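Local coordinates for SusD superfamily protein (Bacteroides thetaiotaomicron, PDB 3MCX) that is of unknown function but, as a zinc-binding outer-membrane member of the SusD family, probably helps capture glycans at the cell surface, at residues A[196-206]-A[252-260]; A[219-230]-A[372-380]. All coordinates share one frame; numbering follows the deposited sequence.

Contact 1 of 2, residues A[196-206]-A[252-260]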
loop_
_atom_site.group_PDB
_atom_site.type_symbol
_atom_site.label_atom_id
_atom_site.label_comp_id
_atom_site.label_asym_id
_atom_site.label_seq_id
_atom_site.Cartn_x
_atom_site.Cartn_y
_atom_site.Cartn_z
ATOM N N ASN A 196 -11.299 10.273 11.273
ATOM C CA ASN A 196 -11.131 10.547 9.856
ATOM C C ASN A 196 -9.912 11.398 9.541
ATOM O O ASN A 196 -9.843 12.558 9.946
ATOM C CB ASN A 196 -12.385 11.268 9.304
ATOM C CG ASN A 196 -13.626 10.395 9.301
ATOM O OD1 ASN A 196 -13.563 9.191 9.528
ATOM N ND2 ASN A 196 -14.769 11.009 9.033
ATOM N N GLY A 197 -8.936 10.832 8.825
ATOM C CA GLY A 197 -7.757 11.568 8.405
ATOM C C GLY A 197 -6.517 11.218 9.179
ATOM O O GLY A 197 -5.439 11.670 8.820
ATOM N N TYR A 198 -6.684 10.430 10.248
ATOM C CA TYR A 198 -5.643 10.189 11.259
ATOM C C TYR A 198 -5.659 8.741 11.710
ATOM O O TYR A 198 -6.621 8.025 11.471
ATOM C CB TYR A 198 -5.904 11.041 12.488
ATOM C CG TYR A 198 -6.035 12.496 12.194
ATOM C CD1 TYR A 198 -4.944 13.223 11.767
ATOM C CD2 TYR A 198 -7.247 13.150 12.335
ATOM C CE1 TYR A 198 -5.034 14.569 11.513
ATOM C CE2 TYR A 198 -7.352 14.502 12.068
ATOM C CZ TYR A 198 -6.239 15.201 11.657
ATOM O OH TYR A 198 -6.319 16.541 11.385
ATOM N N ILE A 199 -4.595 8.314 12.393
ATOM C CA ILE A 199 -4.452 6.944 12.857
ATOM C C ILE A 199 -5.067 6.743 14.228
ATOM O O ILE A 199 -4.732 7.469 15.165
ATOM C CB ILE A 199 -2.956 6.561 12.927
ATOM C CG1 ILE A 199 -2.383 6.555 11.516
ATOM C CG2 ILE A 199 -2.772 5.206 13.598
ATOM C CD1 ILE A 199 -0.853 6.616 11.476
ATOM N N ASN A 200 -5.986 5.772 14.342
ATOM C CA ASN A 200 -6.529 5.331 15.618
ATOM C C ASN A 200 -6.114 3.882 15.925
ATOM O O ASN A 200 -5.341 3.277 15.174
ATOM C CB ASN A 200 -8.049 5.531 15.661
ATOM C CG ASN A 200 -8.817 4.545 14.777
ATOM O OD1 ASN A 200 -8.219 3.693 14.107
ATOM N ND2 ASN A 200 -10.155 4.683 14.763
ATOM N N TYR A 201 -6.624 3.346 17.036
ATOM C CA TYR A 201 -6.259 2.005 17.488
ATOM C C TYR A 201 -6.565 0.960 16.407
ATOM O O TYR A 201 -5.758 0.052 16.173
ATOM C CB TYR A 201 -6.987 1.686 18.817
ATOM C CG TYR A 201 -6.804 0.273 19.297
ATOM C CD1 TYR A 201 -7.664 -0.739 18.897
ATOM C CD2 TYR A 201 -5.747 -0.054 20.153
ATOM C CE1 TYR A 201 -7.480 -2.044 19.356
ATOM C CE2 TYR A 201 -5.568 -1.340 20.616
ATOM C CZ TYR A 201 -6.425 -2.321 20.211
ATOM O OH TYR A 201 -6.212 -3.582 20.672
ATOM N N TRP A 202 -7.742 1.088 15.802
ATOM C CA TRP A 202 -8.215 0.121 14.800
ATOM C C TRP A 202 -7.318 0.128 13.573
ATOM O O TRP A 202 -6.970 -0.944 13.063
ATOM C CB TRP A 202 -9.702 0.369 14.471
ATOM C CG TRP A 202 -10.480 0.455 15.732
ATOM C CD1 TRP A 202 -11.022 1.576 16.290
ATOM C CD2 TRP A 202 -10.678 -0.601 16.677
ATOM N NE1 TRP A 202 -11.583 1.273 17.487
ATOM C CE2 TRP A 202 -11.364 -0.051 17.773
ATOM C CE3 TRP A 202 -10.345 -1.961 16.704
ATOM C CZ2 TRP A 202 -11.740 -0.809 18.889
ATOM C CZ3 TRP A 202 -10.722 -2.713 17.793
ATOM C CH2 TRP A 202 -11.395 -2.134 18.887
ATOM N N ALA A 203 -6.932 1.314 13.107
ATOM C CA ALA A 203 -6.007 1.441 11.991
ATOM C C ALA A 203 -4.662 0.784 12.319
ATOM O O ALA A 203 -4.055 0.109 11.488
ATOM C CB ALA A 203 -5.773 2.919 11.653
ATOM N N ALA A 204 -4.158 1.057 13.512
ATOM C CA ALA A 204 -2.870 0.511 13.913
ATOM C C ALA A 204 -2.870 -1.027 14.013
ATOM O O ALA A 204 -1.930 -1.680 13.560
ATOM C CB ALA A 204 -2.370 1.156 15.241
ATOM N N GLN A 205 -3.921 -1.609 14.564
ATOM C CA GLN A 205 -4.015 -3.067 14.593
ATOM C C GLN A 205 -4.172 -3.617 13.178
ATOM O O GLN A 205 -3.589 -4.654 12.875
ATOM C CB GLN A 205 -5.175 -3.529 15.490
ATOM C CG GLN A 205 -4.872 -3.531 16.971
ATOM C CD GLN A 205 -3.970 -4.710 17.359
ATOM O OE1 GLN A 205 -2.808 -4.763 16.975
ATOM N NE2 GLN A 205 -4.521 -5.662 18.088
ATOM N N ALA A 206 -4.929 -2.935 12.321
ATOM C CA ALA A 206 -5.075 -3.337 10.918
ATOM C C ALA A 206 -3.709 -3.334 10.237
ATOM O O ALA A 206 -3.327 -4.302 9.571
ATOM C CB ALA A 206 -6.049 -2.390 10.177
ATOM N N PHE A 252 -14.095 8.769 3.516
ATOM C CA PHE A 252 -14.322 8.133 4.826
ATOM C C PHE A 252 -15.567 7.237 4.884
ATOM O O PHE A 252 -16.394 7.357 5.765
ATOM C CB PHE A 252 -14.354 9.201 5.927
ATOM C CG PHE A 252 -13.156 10.120 5.894
ATOM C CD1 PHE A 252 -11.893 9.631 6.079
ATOM C CD2 PHE A 252 -13.322 11.464 5.650
ATOM C CE1 PHE A 252 -10.803 10.467 6.022
ATOM C CE2 PHE A 252 -12.224 12.308 5.620
ATOM C CZ PHE A 252 -10.986 11.801 5.803
ATOM N N GLN A 253 -15.639 6.312 3.935
ATOM C CA GLN A 253 -16.733 5.346 3.865
ATOM C C GLN A 253 -16.473 4.237 4.888
ATOM O O GLN A 253 -15.422 4.184 5.499
ATOM C CB GLN A 253 -16.890 4.849 2.423
ATOM C CG GLN A 253 -17.271 5.992 1.467
ATOM C CD GLN A 253 -18.622 6.617 1.824
ATOM O OE1 GLN A 253 -19.660 5.990 1.635
ATOM N NE2 GLN A 253 -18.621 7.849 2.389
ATOM N N SER A 254 -17.463 3.370 5.066
ATOM C CA SER A 254 -17.549 2.517 6.244
ATOM C C SER A 254 -16.443 1.478 6.415
ATOM O O SER A 254 -16.262 0.988 7.526
ATOM C CB SER A 254 -18.917 1.822 6.305
ATOM O OG SER A 254 -19.051 0.850 5.279
ATOM N N GLU A 255 -15.716 1.139 5.359
ATOM C CA GLU A 255 -14.619 0.207 5.518
ATOM C C GLU A 255 -13.306 0.899 5.845
ATOM O O GLU A 255 -12.355 0.248 6.262
ATOM C CB GLU A 255 -14.399 -0.620 4.245
ATOM C CG GLU A 255 -15.470 -1.660 3.931
ATOM C CD GLU A 255 -14.976 -2.767 2.982
ATOM O OE1 GLU A 255 -13.736 -2.911 2.747
ATOM O OE2 GLU A 255 -15.859 -3.493 2.480
ATOM N N SER A 256 -13.215 2.208 5.599
ATOM C CA SER A 256 -11.932 2.911 5.679
ATOM C C SER A 256 -11.424 3.006 7.105
ATOM O O SER A 256 -12.128 3.563 7.961
ATOM C CB SER A 256 -12.102 4.327 5.131
ATOM O OG SER A 256 -10.857 4.984 5.166
ATOM N N LEU A 257 -10.236 2.464 7.371
ATOM C CA LEU A 257 -9.690 2.482 8.730
ATOM C C LEU A 257 -8.678 3.611 8.928
ATOM O O LEU A 257 -8.609 4.200 10.002
ATOM C CB LEU A 257 -9.080 1.132 9.061
ATOM C CG LEU A 257 -10.068 -0.029 9.166
ATOM C CD1 LEU A 257 -9.338 -1.354 8.950
ATOM C CD2 LEU A 257 -10.731 -0.050 10.520
ATOM N N PHE A 258 -7.883 3.890 7.908
ATOM C CA PHE A 258 -6.969 5.047 7.899
ATOM C C PHE A 258 -6.945 5.557 6.472
ATOM O O PHE A 258 -6.657 4.825 5.551
ATOM C CB PHE A 258 -5.591 4.639 8.393
ATOM C CG PHE A 258 -4.505 5.705 8.269
ATOM C CD1 PHE A 258 -4.769 7.052 8.481
ATOM C CD2 PHE A 258 -3.211 5.326 7.986
ATOM C CE1 PHE A 258 -3.739 8.002 8.373
ATOM C CE2 PHE A 258 -2.175 6.300 7.890
ATOM C CZ PHE A 258 -2.466 7.615 8.056
ATOM N N GLU A 259 -7.270 6.843 6.325
ATOM C CA GLU A 259 -7.389 7.472 5.014
ATOM C C GLU A 259 -6.952 8.927 5.145
ATOM O O GLU A 259 -7.406 9.634 6.039
ATOM C CB GLU A 259 -8.840 7.354 4.556
ATOM C CG GLU A 259 -9.226 8.120 3.312
ATOM C CD GLU A 259 -10.701 7.862 2.993
ATOM O OE1 GLU A 259 -11.138 6.689 3.119
ATOM O OE2 GLU A 259 -11.450 8.798 2.668
ATOM N N LEU A 260 -6.068 9.355 4.246
ATOM C CA LEU A 260 -5.544 10.723 4.261
ATOM C C LEU A 260 -6.475 11.628 3.480
ATOM O O LEU A 260 -6.894 11.312 2.376
ATOM C CB LEU A 260 -4.127 10.771 3.695
ATOM C CG LEU A 260 -3.119 9.937 4.476
ATOM C CD1 LEU A 260 -1.871 9.706 3.629
ATOM C CD2 LEU A 260 -2.790 10.621 5.815
HETATM O O HOH W 1 -17.260 9.173 7.688
HETATM O O HOH W 2 -8.829 7.961 8.643
HETATM O O HOH W 3 -7.971 5.851 11.841
#
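One water ties the turn before helix 201-206 to the corner at L257: it donates to L257 O at 2.6 Å and to Y198 O, and accepts weakly from N200 N. Close by, the methyl of A203 packs against L257 O, small enough to let the chain pass. N200 caps the helix: its OD1 takes A203 N at 2.9 Å, almost straight on, while ND2 is held by E193 O. A second water accepts from both G197 N and E259 N. G197 runs at phi 106°, where a CB would jam against the carbonyl of N196; without one, G197 CA comes to 3.1 Å from E259 O as a CH···O contact.

N196 CB stands over the centre of the F252 ring, 3.5 Å from its centroid, and the amide continues parallel to the ring toward F252 CG and CB, the planes 3° apart. E259 OE2 approaches the opposite face and accepts from F252 N. At F258, CG is anti to the backbone N (chi1 173°), bringing the ring under I199, whose CG1 stands over its centre. L257 spreads its two methyls over W202 CB and A206 CB; together with F258 it forms a classic beta bulge facing I354 of strand 351-355. No direct hydrogen bond crosses between the segments; waters bridge Y198 O to L257 O and G197 N to E259 N, and the fit probably depends on the two covered rings and the missing side chain of G197.

Contact 2 of 2, residues A[219-230]-A[372-380]. With ZN (zinc ion), chain C.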
loop_
_atom_site.group_PDB
_atom_site.type_symbol
_atom_site.label_atom_id
_atom_site.label_comp_id
_atom_site.label_asym_id
_atom_site.label_seq_id
_atom_site.Cartn_x
_atom_site.Cartn_y
_atom_site.Cartn_z
ATOM N N GLN A 219 -0.041 -16.349 13.471
ATOM C CA GLN A 219 -0.866 -16.182 14.674
ATOM C C GLN A 219 -0.957 -14.688 15.079
ATOM O O GLN A 219 -2.040 -14.217 15.434
ATOM C CB GLN A 219 -0.330 -17.004 15.829
ATOM C CG GLN A 219 -1.227 -16.976 17.048
ATOM C CD GLN A 219 -2.605 -17.562 16.786
ATOM O OE1 GLN A 219 -2.732 -18.682 16.287
ATOM N NE2 GLN A 219 -3.647 -16.806 17.131
ATOM N N LYS A 220 0.166 -13.961 15.090
ATOM C CA LYS A 220 0.130 -12.532 15.448
ATOM C C LYS A 220 -0.711 -11.730 14.463
ATOM O O LYS A 220 -1.432 -10.805 14.852
ATOM C CB LYS A 220 1.538 -11.943 15.540
ATOM C CG LYS A 220 2.373 -12.582 16.633
ATOM C CD LYS A 220 3.815 -12.201 16.518
ATOM C CE LYS A 220 4.563 -12.654 17.728
ATOM N NZ LYS A 220 3.993 -12.042 18.969
ATOM N N ALA A 221 -0.594 -12.052 13.168
ATOM C CA ALA A 221 -1.416 -11.400 12.157
ATOM C C ALA A 221 -2.891 -11.665 12.431
ATOM O O ALA A 221 -3.739 -10.747 12.313
ATOM C CB ALA A 221 -1.026 -11.866 10.737
ATOM N N TYR A 222 -3.200 -12.915 12.733
ATOM C CA TYR A 222 -4.580 -13.314 13.014
ATOM C C TYR A 222 -5.138 -12.599 14.235
ATOM O O TYR A 222 -6.294 -12.151 14.232
ATOM C CB TYR A 222 -4.688 -14.844 13.206
ATOM C CG TYR A 222 -6.095 -15.390 13.095
ATOM C CD1 TYR A 222 -6.661 -15.627 11.840
ATOM C CD2 TYR A 222 -6.854 -15.660 14.213
ATOM C CE1 TYR A 222 -7.943 -16.113 11.713
ATOM C CE2 TYR A 222 -8.147 -16.174 14.095
ATOM C CZ TYR A 222 -8.679 -16.368 12.825
ATOM O OH TYR A 222 -9.960 -16.870 12.682
ATOM N N ASP A 223 -4.341 -12.537 15.296
ATOM C CA ASP A 223 -4.781 -11.846 16.507
ATOM C C ASP A 223 -5.073 -10.361 16.241
ATOM O O ASP A 223 -6.119 -9.852 16.673
ATOM C CB ASP A 223 -3.779 -12.053 17.651
ATOM C CG ASP A 223 -3.754 -13.499 18.154
ATOM O OD1 ASP A 223 -4.710 -14.242 17.927
ATOM O OD2 ASP A 223 -2.731 -13.881 18.723
ATOM N N ALA A 224 -4.190 -9.682 15.514
ATOM C CA ALA A 224 -4.404 -8.268 15.213
ATOM C C ALA A 224 -5.627 -8.072 14.342
ATOM O O ALA A 224 -6.449 -7.178 14.601
ATOM C CB ALA A 224 -3.174 -7.643 14.559
ATOM N N ALA A 225 -5.748 -8.871 13.271
ATOM C CA ALA A 225 -6.868 -8.717 12.337
ATOM C C ALA A 225 -8.177 -9.012 13.051
ATOM O O ALA A 225 -9.135 -8.274 12.910
ATOM C CB ALA A 225 -6.691 -9.626 11.104
ATOM N N THR A 226 -8.236 -10.087 13.834
ATOM C CA THR A 226 -9.500 -10.432 14.513
ATOM C C THR A 226 -9.869 -9.465 15.627
ATOM O O THR A 226 -11.050 -9.301 15.935
ATOM C CB THR A 226 -9.561 -11.904 14.999
ATOM O OG1 THR A 226 -8.468 -12.190 15.871
ATOM C CG2 THR A 226 -9.571 -12.883 13.818
ATOM N N ASP A 227 -8.885 -8.821 16.241
ATOM C CA ASP A 227 -9.195 -7.739 17.170
ATOM C C ASP A 227 -10.034 -6.687 16.440
ATOM O O ASP A 227 -11.120 -6.337 16.922
ATOM C CB ASP A 227 -7.907 -7.134 17.721
ATOM C CG ASP A 227 -8.125 -6.095 18.819
ATOM O OD1 ASP A 227 -9.224 -5.955 19.377
ATOM O OD2 ASP A 227 -7.131 -5.423 19.137
ATOM N N VAL A 228 -9.588 -6.260 15.262
ATOM C CA VAL A 228 -10.353 -5.267 14.491
ATOM C C VAL A 228 -11.746 -5.797 14.117
ATOM O O VAL A 228 -12.758 -5.122 14.301
ATOM C CB VAL A 228 -9.597 -4.820 13.236
ATOM C CG1 VAL A 228 -10.465 -3.811 12.422
ATOM C CG2 VAL A 228 -8.212 -4.229 13.633
ATOM N N ILE A 229 -11.790 -7.016 13.577
ATOM C CA ILE A 229 -13.030 -7.612 13.081
ATOM C C ILE A 229 -14.050 -7.770 14.197
ATOM O O ILE A 229 -15.215 -7.381 14.035
ATOM C CB ILE A 229 -12.742 -8.968 12.446
ATOM C CG1 ILE A 229 -11.942 -8.803 11.161
ATOM C CG2 ILE A 229 -14.075 -9.761 12.154
ATOM C CD1 ILE A 229 -11.299 -10.112 10.673
ATOM N N LYS A 230 -13.612 -8.315 15.332
ATOM C CA LYS A 230 -14.521 -8.680 16.426
ATOM C C LYS A 230 -14.871 -7.527 17.359
ATOM O O LYS A 230 -15.965 -7.500 17.926
ATOM C CB LYS A 230 -13.919 -9.808 17.280
ATOM C CG LYS A 230 -13.839 -11.168 16.589
ATOM C CD LYS A 230 -12.861 -12.108 17.305
ATOM C CE LYS A 230 -12.809 -13.503 16.681
ATOM N NZ LYS A 230 -14.145 -14.171 16.599
ATOM N N THR A 372 -4.917 -23.499 12.199
ATOM C CA THR A 372 -5.925 -23.528 13.245
ATOM C C THR A 372 -6.850 -22.340 13.066
ATOM O O THR A 372 -6.532 -21.417 12.352
ATOM C CB THR A 372 -5.324 -23.509 14.666
ATOM O OG1 THR A 372 -4.495 -22.369 14.851
ATOM C CG2 THR A 372 -4.514 -24.805 14.939
ATOM N N ASP A 373 -7.991 -22.376 13.750
ATOM C CA ASP A 373 -9.109 -21.436 13.513
ATOM C C ASP A 373 -9.556 -21.455 12.051
ATOM O O ASP A 373 -9.981 -20.436 11.497
ATOM C CB ASP A 373 -8.782 -20.022 13.999
ATOM C CG ASP A 373 -8.483 -19.977 15.488
ATOM O OD1 ASP A 373 -9.362 -20.365 16.305
ATOM O OD2 ASP A 373 -7.367 -19.549 15.838
ATOM N N ILE A 374 -9.486 -22.631 11.432
ATOM C CA ILE A 374 -9.747 -22.752 10.005
ATOM C C ILE A 374 -11.180 -22.371 9.634
ATOM O O ILE A 374 -11.372 -21.568 8.737
ATOM C CB ILE A 374 -9.451 -24.171 9.501
ATOM C CG1 ILE A 374 -7.958 -24.467 9.672
ATOM C CG2 ILE A 374 -9.862 -24.330 8.010
ATOM C CD1 ILE A 374 -7.073 -23.561 8.905
ATOM N N GLU A 375 -12.171 -22.896 10.342
ATOM C CA GLU A 375 -13.563 -22.581 10.038
ATOM C C GLU A 375 -13.847 -21.084 10.178
ATOM O O GLU A 375 -14.495 -20.482 9.330
ATOM C CB GLU A 375 -14.516 -23.374 10.932
ATOM C CG GLU A 375 -15.908 -23.276 10.433
ATOM C CD GLU A 375 -16.910 -24.042 11.216
ATOM O OE1 GLU A 375 -16.593 -24.617 12.287
ATOM O OE2 GLU A 375 -18.051 -24.063 10.720
ATOM N N GLU A 376 -13.328 -20.476 11.230
ATOM C CA GLU A 376 -13.484 -19.034 11.434
ATOM C C GLU A 376 -12.840 -18.251 10.288
ATOM O O GLU A 376 -13.415 -17.292 9.747
ATOM C CB GLU A 376 -12.909 -18.628 12.808
ATOM C CG GLU A 376 -13.179 -17.194 13.180
ATOM C CD GLU A 376 -12.706 -16.853 14.569
ATOM O OE1 GLU A 376 -11.479 -16.811 14.774
ATOM O OE2 GLU A 376 -13.576 -16.622 15.444
ATOM N N ALA A 377 -11.620 -18.638 9.932
ATOM C CA ALA A 377 -10.888 -18.025 8.822
ATOM C C ALA A 377 -11.620 -18.118 7.469
ATOM O O ALA A 377 -11.693 -17.125 6.696
ATOM C CB ALA A 377 -9.487 -18.659 8.722
ATOM N N GLN A 378 -12.165 -19.301 7.195
ATOM C CA GLN A 378 -12.939 -19.552 5.988
ATOM C C GLN A 378 -14.170 -18.629 5.962
ATOM O O GLN A 378 -14.516 -18.045 4.925
ATOM C CB GLN A 378 -13.245 -21.056 5.974
ATOM C CG GLN A 378 -14.510 -21.517 5.466
ATOM C CD GLN A 378 -14.708 -22.990 5.807
ATOM O OE1 GLN A 378 -13.770 -23.678 6.225
ATOM N NE2 GLN A 378 -15.907 -23.465 5.634
ATOM N N GLY A 379 -14.759 -18.422 7.130
ATOM C CA GLY A 379 -15.894 -17.507 7.277
ATOM C C GLY A 379 -15.531 -16.105 6.862
ATOM O O GLY A 379 -16.326 -15.414 6.230
ATOM N N TYR A 380 -14.320 -15.666 7.211
ATOM C CA TYR A 380 -13.917 -14.306 6.860
ATOM C C TYR A 380 -13.731 -14.136 5.357
ATOM O O TYR A 380 -14.060 -13.081 4.786
ATOM C CB TYR A 380 -12.644 -13.881 7.606
ATOM C CG TYR A 380 -12.800 -13.817 9.111
ATOM C CD1 TYR A 380 -13.968 -13.318 9.704
ATOM C CD2 TYR A 380 -11.772 -14.242 9.956
ATOM C CE1 TYR A 380 -14.096 -13.254 11.089
ATOM C CE2 TYR A 380 -11.895 -14.165 11.330
ATOM C CZ TYR A 380 -13.047 -13.671 11.893
ATOM O OH TYR A 380 -13.170 -13.597 13.276
HETATM ZN ZN ZN C . -19.522 -24.834 11.692
HETATM O O HOH W 4 -6.355 -17.840 17.554
HETATM O O HOH W 5 -15.609 -13.121 14.206
#
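Y222 and E376 meet edge-on: E376 OE1 lies in the plane of the tyrosine ring, which is turned 25° from the carboxylate, and Y222 OH donates to the anti lone pair of E376 OE1 at 2.6 Å. The Y222 ring is sent across by a first torsion of -163°, with CG anti to the backbone N. E376, extended beyond CG, is met from the opposite direction by K230, which has two modelled conformers; in one, K230 NZ makes a salt bridge to E376 OE2 at 2.8 Å from well above the carboxylate plane. An alanine in place of E376 would probably leave the Y222 hydroxyl and the K230 ammonium without their shared acceptor.

Y380 is a knob in the hole formed by Y222, T226, I229 and K230. I229 CD1 stands 4.0 Å from the Y380 ring centroid, directly over one face, while the T226 side chain crosses that of Y380 at about a right angle, T226 CG2 lying 3.6 Å from Y380 CE2. Isoleucine suits this place because its branches lie on the apolar ring, while the hydroxyl at the far end reaches a water shared with K230 NZ. E375, whose CB is directed away from helix 219-230, binds a zinc ion through OE2 at 1.9 Å.

Such large side chains suit axes 12.8 Å apart, crossing at 57°. Helix 356-370 lies against both: its A363 touches I229 and Y380, its K370 makes a cation-pi contact with Y222, and helix 201-214 packs on A221 and A224.

Overall arrangement
The two contacts belong to the SusD-family part of the chain, their centres about 19 Å apart, and their segments alternate along the sequence: 196-206, 219-230, 252-260, then 372-380. Helix 201-214 of contact 1 and helix 218-231 of contact 2 are consecutive and touch directly, D227 OD2 probably accepting from both Y201 OH and Q205 NE2, with A224 and V228 packed beside them. Strand 256-260 pairs antiparallel with strand 351-355, which leads into helix 356-370 and on to helix 374-385. Helix 218-231 therefore joins the loop-and-strand region of contact 1 to the zinc-bearing helix of contact 2, knitting distant sequence into one largely helical body, consistent with the family's TPR-related fold.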